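Local coordinates for topoisomerase I-like protein (Leishmania donovani, PDB 2B9S), which relaxes supercoiled DNA as the large subunit of a heterodimeric type IB topoisomerase, cutting and rejoining one strand through a transient protein-DNA link, at a contact of chain A with DNA and the interface of chains A and B. Sequence-based numbering; all coordinates share one arbitrary frame. Chains: chain A, topoisomerase I-like protein; chain B, DNA topoisomerase I-like protein.

Contact 1: a contact of chain A with DNA. Residues chain A 166, 327-329. With nucleotides of chain D; nucleotides of chain C.
Full extension of the A:Lys328 side chain, which starts with CG anti to the backbone N (chi1 174°), carries its ammonium nitrogen past the sugar of DG15 of chain C to the end of the nicked strand. There NZ hydrogen-bonds the 5'-oxygen O5' of DA1 of chain D at 3.0 Å, with a weaker link to that nucleotide's ring oxygen O4'. This is a worked example of how type IB topoisomerases use a minor-groove lysine: O5' is the leaving group of cleavage, and the family's catalytic lysine probably hands it a proton. Water 1, 2.8 Å from NZ, ties the same group to the minor-groove N3 of DG15. The aliphatic stem packs on sugar, its CD 3.7 Å from C4' of DG15. Next door, A:Asp329 offers its amide N to OP1 of the DG15 phosphate, while its carboxylate OD2 holds water 3 at 2.6 Å. That water bridges N3 of DA1 and N3 of DA13 of chain C. A:Arg166 binds the DA14 phosphate by its backbone N, 2.9 Å from OP1; its CG, anti to the carbonyl carbon (chi1 -57°), lies against C5' of DA14, and the bend at chi2 (-63°) lets NH1 form a salt bridge with A:Asp329 OD2. A:Lys328 and A:Asp329 lie in the short 3-10 turn 328-330, which links strands 320-326 and 332-338 and points these side chains toward the minor groove.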
loop_
_atom_site.group_PDB
_atom_site.type_symbol
_atom_site.label_atom_id
_atom_site.label_comp_id
_atom_site.label_asym_id
_atom_site.label_seq_id
_atom_site.Cartn_x
_atom_site.Cartn_y
_atom_site.Cartn_z
ATOM N N ARG A 166 6.522 -1.468 9.819
ATOM C CA ARG A 166 7.164 -2.599 9.172
ATOM C C ARG A 166 8.677 -2.516 9.293
ATOM O O ARG A 166 9.257 -1.433 9.245
ATOM C CB ARG A 166 6.790 -2.626 7.681
ATOM C CG ARG A 166 5.297 -2.683 7.358
ATOM C CD ARG A 166 4.611 -3.923 7.856
ATOM N NE ARG A 166 3.201 -3.932 7.430
ATOM C CZ ARG A 166 2.724 -4.518 6.326
ATOM N NH1 ARG A 166 3.519 -5.184 5.503
ATOM N NH2 ARG A 166 1.433 -4.418 6.040
ATOM N N GLY A 327 13.675 -3.586 0.226
ATOM C CA GLY A 327 12.887 -2.650 -0.561
ATOM C C GLY A 327 11.621 -2.263 0.168
ATOM O O GLY A 327 11.524 -2.423 1.389
ATOM N N LYS A 328 10.640 -1.761 -0.579
ATOM C CA LYS A 328 9.334 -1.428 -0.009
ATOM C C LYS A 328 8.810 -2.530 0.924
ATOM O O LYS A 328 8.833 -3.719 0.569
ATOM C CB LYS A 328 8.316 -1.151 -1.124
ATOM C CG LYS A 328 6.894 -0.946 -0.608
ATOM C CD LYS A 328 5.978 -0.476 -1.707
ATOM C CE LYS A 328 4.565 -0.294 -1.208
ATOM N NZ LYS A 328 3.651 -0.175 -2.402
ATOM N N ASP A 329 8.326 -2.118 2.098
ATOM C CA ASP A 329 7.793 -3.031 3.133
ATOM C C ASP A 329 8.865 -3.867 3.843
ATOM O O ASP A 329 8.542 -4.752 4.647
ATOM C CB ASP A 329 6.658 -3.909 2.585
ATOM C CG ASP A 329 5.341 -3.156 2.498
ATOM O OD1 ASP A 329 4.846 -2.959 1.381
ATOM O OD2 ASP A 329 4.816 -2.724 3.537
ATOM O "O5'" DA D 1 4.238 -2.840 -3.732
ATOM C "C5'" DA D 1 3.705 -4.065 -3.248
ATOM C "C4'" DA D 1 3.692 -4.055 -1.750
ATOM O "O4'" DA D 1 2.735 -3.092 -1.254
ATOM C "C3'" DA D 1 3.223 -5.376 -1.226
ATOM O "O3'" DA D 1 4.361 -6.222 -1.128
ATOM C "C2'" DA D 1 2.591 -5.015 0.119
ATOM C "C1'" DA D 1 2.118 -3.594 -0.059
ATOM N N9 DA D 1 0.679 -3.343 -0.217
ATOM C C8 DA D 1 -0.004 -3.352 -1.406
ATOM N N7 DA D 1 -1.272 -3.040 -1.317
ATOM C C5 DA D 1 -1.451 -2.799 0.040
ATOM C C6 DA D 1 -2.582 -2.418 0.799
ATOM N N6 DA D 1 -3.801 -2.191 0.260
ATOM N N1 DA D 1 -2.406 -2.258 2.129
ATOM C C2 DA D 1 -1.207 -2.460 2.677
ATOM N N3 DA D 1 -0.090 -2.843 2.069
ATOM C C4 DA D 1 -0.258 -2.979 0.740
ATOM P P DA C 13 -1.193 2.798 9.950
ATOM O OP1 DA C 13 -1.553 2.380 11.316
ATOM O OP2 DA C 13 -1.249 4.203 9.591
ATOM O "O5'" DA C 13 0.288 2.268 9.604
ATOM C "C5'" DA C 13 0.624 0.880 9.659
ATOM C "C4'" DA C 13 1.492 0.546 8.464
ATOM O "O4'" DA C 13 0.696 0.361 7.268
ATOM C "C3'" DA C 13 2.520 1.612 8.098
ATOM O "O3'" DA C 13 3.716 0.904 7.958
ATOM C "C2'" DA C 13 1.970 2.273 6.803
ATOM C "C1'" DA C 13 1.243 1.089 6.172
ATOM N N9 DA C 13 0.126 1.467 5.305
ATOM C C8 DA C 13 -0.952 2.222 5.704
ATOM N N7 DA C 13 -1.814 2.441 4.750
ATOM C C5 DA C 13 -1.284 1.748 3.660
ATOM C C6 DA C 13 -1.741 1.590 2.323
ATOM N N6 DA C 13 -2.895 2.094 1.885
ATOM N N1 DA C 13 -0.981 0.881 1.468
ATOM C C2 DA C 13 0.180 0.337 1.922
ATOM N N3 DA C 13 0.713 0.426 3.149
ATOM C C4 DA C 13 -0.071 1.152 3.979
ATOM P P DA C 14 5.083 1.612 7.515
ATOM O OP1 DA C 14 6.182 0.803 8.071
ATOM O OP2 DA C 14 5.022 3.025 7.881
ATOM O "O5'" DA C 14 5.000 1.456 5.939
ATOM C "C5'" DA C 14 5.447 0.274 5.258
ATOM C "C4'" DA C 14 5.548 0.616 3.783
ATOM O "O4'" DA C 14 4.259 1.063 3.265
ATOM C "C3'" DA C 14 6.478 1.777 3.501
ATOM O "O3'" DA C 14 7.198 1.471 2.316
ATOM C "C2'" DA C 14 5.529 2.973 3.302
ATOM C "C1'" DA C 14 4.367 2.304 2.567
ATOM N N9 DA C 14 3.084 3.044 2.548
ATOM C C8 DA C 14 2.477 3.754 3.566
ATOM N N7 DA C 14 1.305 4.304 3.244
ATOM C C5 DA C 14 1.145 3.939 1.904
ATOM C C6 DA C 14 0.126 4.175 0.944
ATOM N N6 DA C 14 -0.989 4.888 1.155
ATOM N N1 DA C 14 0.283 3.663 -0.293
ATOM C C2 DA C 14 1.370 2.924 -0.565
ATOM N N3 DA C 14 2.386 2.629 0.262
ATOM C C4 DA C 14 2.218 3.165 1.481
ATOM P P DG C 15 8.749 1.809 2.195
ATOM O OP1 DG C 15 9.509 0.641 2.642
ATOM O OP2 DG C 15 8.958 3.126 2.823
ATOM O "O5'" DG C 15 8.908 1.894 0.587
ATOM C "C5'" DG C 15 8.571 3.047 -0.156
ATOM C "C4'" DG C 15 7.495 2.818 -1.208
ATOM O "O4'" DG C 15 6.162 2.974 -0.636
ATOM C "C3'" DG C 15 7.547 3.885 -2.282
ATOM O "O3'" DG C 15 8.513 3.495 -3.250
ATOM C "C2'" DG C 15 6.137 3.878 -2.834
ATOM C "C1'" DG C 15 5.314 3.592 -1.600
ATOM N N9 DG C 15 4.545 4.663 -0.935
ATOM C C8 DG C 15 4.740 5.144 0.343
ATOM N N7 DG C 15 3.895 6.074 0.691
ATOM C C5 DG C 15 3.054 6.163 -0.406
ATOM C C6 DG C 15 1.931 6.986 -0.617
ATOM O O6 DG C 15 1.443 7.785 0.158
ATOM N N1 DG C 15 1.374 6.853 -1.882
ATOM C C2 DG C 15 1.844 5.984 -2.833
ATOM N N2 DG C 15 1.168 5.969 -3.979
ATOM N N3 DG C 15 2.885 5.190 -2.670
ATOM C C4 DG C 15 3.443 5.320 -1.425
HETATM O O HOH W 1 2.951 2.156 -3.754
HETATM O O HOH W 2 8.643 0.589 7.261
HETATM O O HOH W 3 2.398 -1.776 3.500
#

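Contact 2: the interface of chains A and B. Residues chain A 394-395, 398, 415-416; chain B 27-28, 31.
An apolar helix-packing interface joins A:Leu394, A:Phe398, A:Tyr415 and A:Phe416 of the large subunit to B:Ile27, B:Ile28 and B:Trp31 of the small one, illustrating how an enzyme split over two chains can be held together by a hydrophobic core of the kind found inside a single domain. Helices 384-400 and 411-427 of chain A receive helix 25-34 of chain B, and the union gives the large subunit the chain that carries the nucleophilic tyrosine. B:Trp31 is the centrepiece, with 79 Å² of its surface hidden. Its CG lies anti to the backbone N (chi1 173°), which turns the indole along the chain A surface. The A:Phe398 ring stacks on the five-membered ring, centroids 3.8 Å apart and planes inclined by 12°; CD1 of the indole sits above the centre of the phenyl face. A:Tyr415 meets the benzo side, its CD1 being 3.6 Å from B:Trp31 CZ2, and A:Phe416 brings CD2 to within 3.9 Å of CZ3. The three aromatic side chains probably restrict tilting and sliding of the indole. A:Phe416 also meets A:Phe398 within the large subunit, presenting CD2 at the edge of that ring. Beyond the aromatic cluster the packing becomes aliphatic. A:Leu394 and B:Ile27 run past each other in opposite senses, whereas A:Leu394 crosses B:Ile28 almost perpendicularly. The CD2 methyl of A:Leu394 touches both, 3.8 Å from B:Ile27 CG2. The same B:Ile28 offers CG1 in the plane of the A:Phe416 ring, at its edge, 3.8 Å from CZ.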
loop_
_atom_site.group_PDB
_atom_site.type_symbol
_atom_site.label_atom_id
_atom_site.label_comp_id
_atom_site.label_asym_id
_atom_site.label_seq_id
_atom_site.Cartn_x
_atom_site.Cartn_y
_atom_site.Cartn_z
ATOM N N LEU A 394 3.214 -12.261 -18.484
ATOM C CA LEU A 394 2.110 -13.220 -18.555
ATOM C C LEU A 394 1.701 -13.472 -20.015
ATOM O O LEU A 394 1.467 -14.615 -20.416
ATOM C CB LEU A 394 0.909 -12.763 -17.710
ATOM C CG LEU A 394 -0.131 -13.845 -17.377
ATOM C CD1 LEU A 394 0.408 -14.806 -16.344
ATOM C CD2 LEU A 394 -1.455 -13.265 -16.898
ATOM N N ASP A 395 1.626 -12.392 -20.785
ATOM C CA ASP A 395 1.317 -12.438 -22.204
ATOM C C ASP A 395 2.279 -13.396 -22.912
ATOM O O ASP A 395 1.848 -14.408 -23.475
ATOM C CB ASP A 395 1.411 -11.024 -22.790
ATOM C CG ASP A 395 0.623 -10.858 -24.083
ATOM O OD1 ASP A 395 -0.544 -11.314 -24.139
ATOM O OD2 ASP A 395 1.160 -10.241 -25.040
ATOM N N PHE A 398 1.888 -17.174 -21.998
ATOM C CA PHE A 398 0.703 -17.754 -22.641
ATOM C C PHE A 398 0.974 -18.008 -24.132
ATOM O O PHE A 398 0.575 -19.037 -24.680
ATOM C CB PHE A 398 -0.532 -16.842 -22.501
ATOM C CG PHE A 398 -1.143 -16.808 -21.115
ATOM C CD1 PHE A 398 -2.013 -15.771 -20.760
ATOM C CD2 PHE A 398 -0.870 -17.794 -20.169
ATOM C CE1 PHE A 398 -2.605 -15.723 -19.490
ATOM C CE2 PHE A 398 -1.459 -17.744 -18.884
ATOM C CZ PHE A 398 -2.325 -16.707 -18.556
ATOM N N TYR A 415 -1.000 -24.691 -14.332
ATOM C CA TYR A 415 -0.288 -23.972 -15.391
ATOM C C TYR A 415 -0.435 -22.446 -15.233
ATOM O O TYR A 415 0.501 -21.685 -15.508
ATOM C CB TYR A 415 -0.812 -24.431 -16.758
ATOM C CG TYR A 415 -0.437 -23.540 -17.917
ATOM C CD1 TYR A 415 -1.255 -22.478 -18.283
ATOM C CD2 TYR A 415 0.735 -23.760 -18.652
ATOM C CE1 TYR A 415 -0.925 -21.642 -19.338
ATOM C CE2 TYR A 415 1.076 -22.929 -19.727
ATOM C CZ TYR A 415 0.233 -21.872 -20.059
ATOM O OH TYR A 415 0.524 -21.035 -21.114
ATOM N N PHE A 416 -1.620 -22.004 -14.813
ATOM C CA PHE A 416 -1.821 -20.602 -14.498
ATOM C C PHE A 416 -1.012 -20.178 -13.259
ATOM O O PHE A 416 -0.259 -19.206 -13.313
ATOM C CB PHE A 416 -3.303 -20.294 -14.293
ATOM C CG PHE A 416 -3.570 -18.848 -14.063
ATOM C CD1 PHE A 416 -3.612 -18.337 -12.770
ATOM C CD2 PHE A 416 -3.737 -17.988 -15.138
ATOM C CE1 PHE A 416 -3.834 -16.996 -12.554
ATOM C CE2 PHE A 416 -3.958 -16.636 -14.932
ATOM C CZ PHE A 416 -4.008 -16.139 -13.639
ATOM N N ILE B 27 -5.859 -9.782 -19.887
ATOM C CA ILE B 27 -4.964 -10.891 -20.256
ATOM C C ILE B 27 -5.479 -12.196 -19.629
ATOM O O ILE B 27 -5.621 -13.207 -20.310
ATOM C CB ILE B 27 -3.484 -10.630 -19.845
ATOM C CG1 ILE B 27 -2.949 -9.336 -20.479
ATOM C CG2 ILE B 27 -2.592 -11.839 -20.187
ATOM C CD1 ILE B 27 -1.555 -8.955 -20.010
ATOM N N ILE B 28 -5.779 -12.148 -18.331
ATOM C CA ILE B 28 -6.344 -13.275 -17.601
ATOM C C ILE B 28 -7.717 -13.710 -18.152
ATOM O O ILE B 28 -7.933 -14.894 -18.432
ATOM C CB ILE B 28 -6.408 -12.956 -16.086
ATOM C CG1 ILE B 28 -4.991 -12.955 -15.510
ATOM C CG2 ILE B 28 -7.274 -13.955 -15.336
ATOM C CD1 ILE B 28 -4.876 -12.319 -14.153
ATOM N N TRP B 31 -7.566 -15.474 -21.763
ATOM C CA TRP B 31 -7.006 -16.806 -21.708
ATOM C C TRP B 31 -7.982 -17.766 -21.029
ATOM O O TRP B 31 -8.096 -18.926 -21.433
ATOM C CB TRP B 31 -5.630 -16.769 -21.025
ATOM C CG TRP B 31 -5.022 -18.116 -20.750
ATOM C CD1 TRP B 31 -4.088 -18.776 -21.509
ATOM C CD2 TRP B 31 -5.288 -18.961 -19.621
ATOM N NE1 TRP B 31 -3.769 -19.984 -20.925
ATOM C CE2 TRP B 31 -4.490 -20.120 -19.768
ATOM C CE3 TRP B 31 -6.129 -18.853 -18.505
ATOM C CZ2 TRP B 31 -4.503 -21.155 -18.841
ATOM C CZ3 TRP B 31 -6.153 -19.895 -17.587
ATOM C CH2 TRP B 31 -5.343 -21.034 -17.762
#

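About 28 Å separates the C-alpha centres of contact 1 and contact 2, which have no residue in common. A functional thread nevertheless connects them through chain A: helix 384-400, used in contact 2, also contains A:Arg386 of the vanadate pocket, and helix 411-427 runs on toward A:His429 of that pocket, to which A:Lys328 of contact 1 belongs as well. Contact 1 sets the nick of the DNA beside a lysine of the large subunit, whereas contact 2 helps to dock the tyrosine-bearing chain. Assembly through contact 2 probably therefore helps to complete an active site that neither chain holds alone.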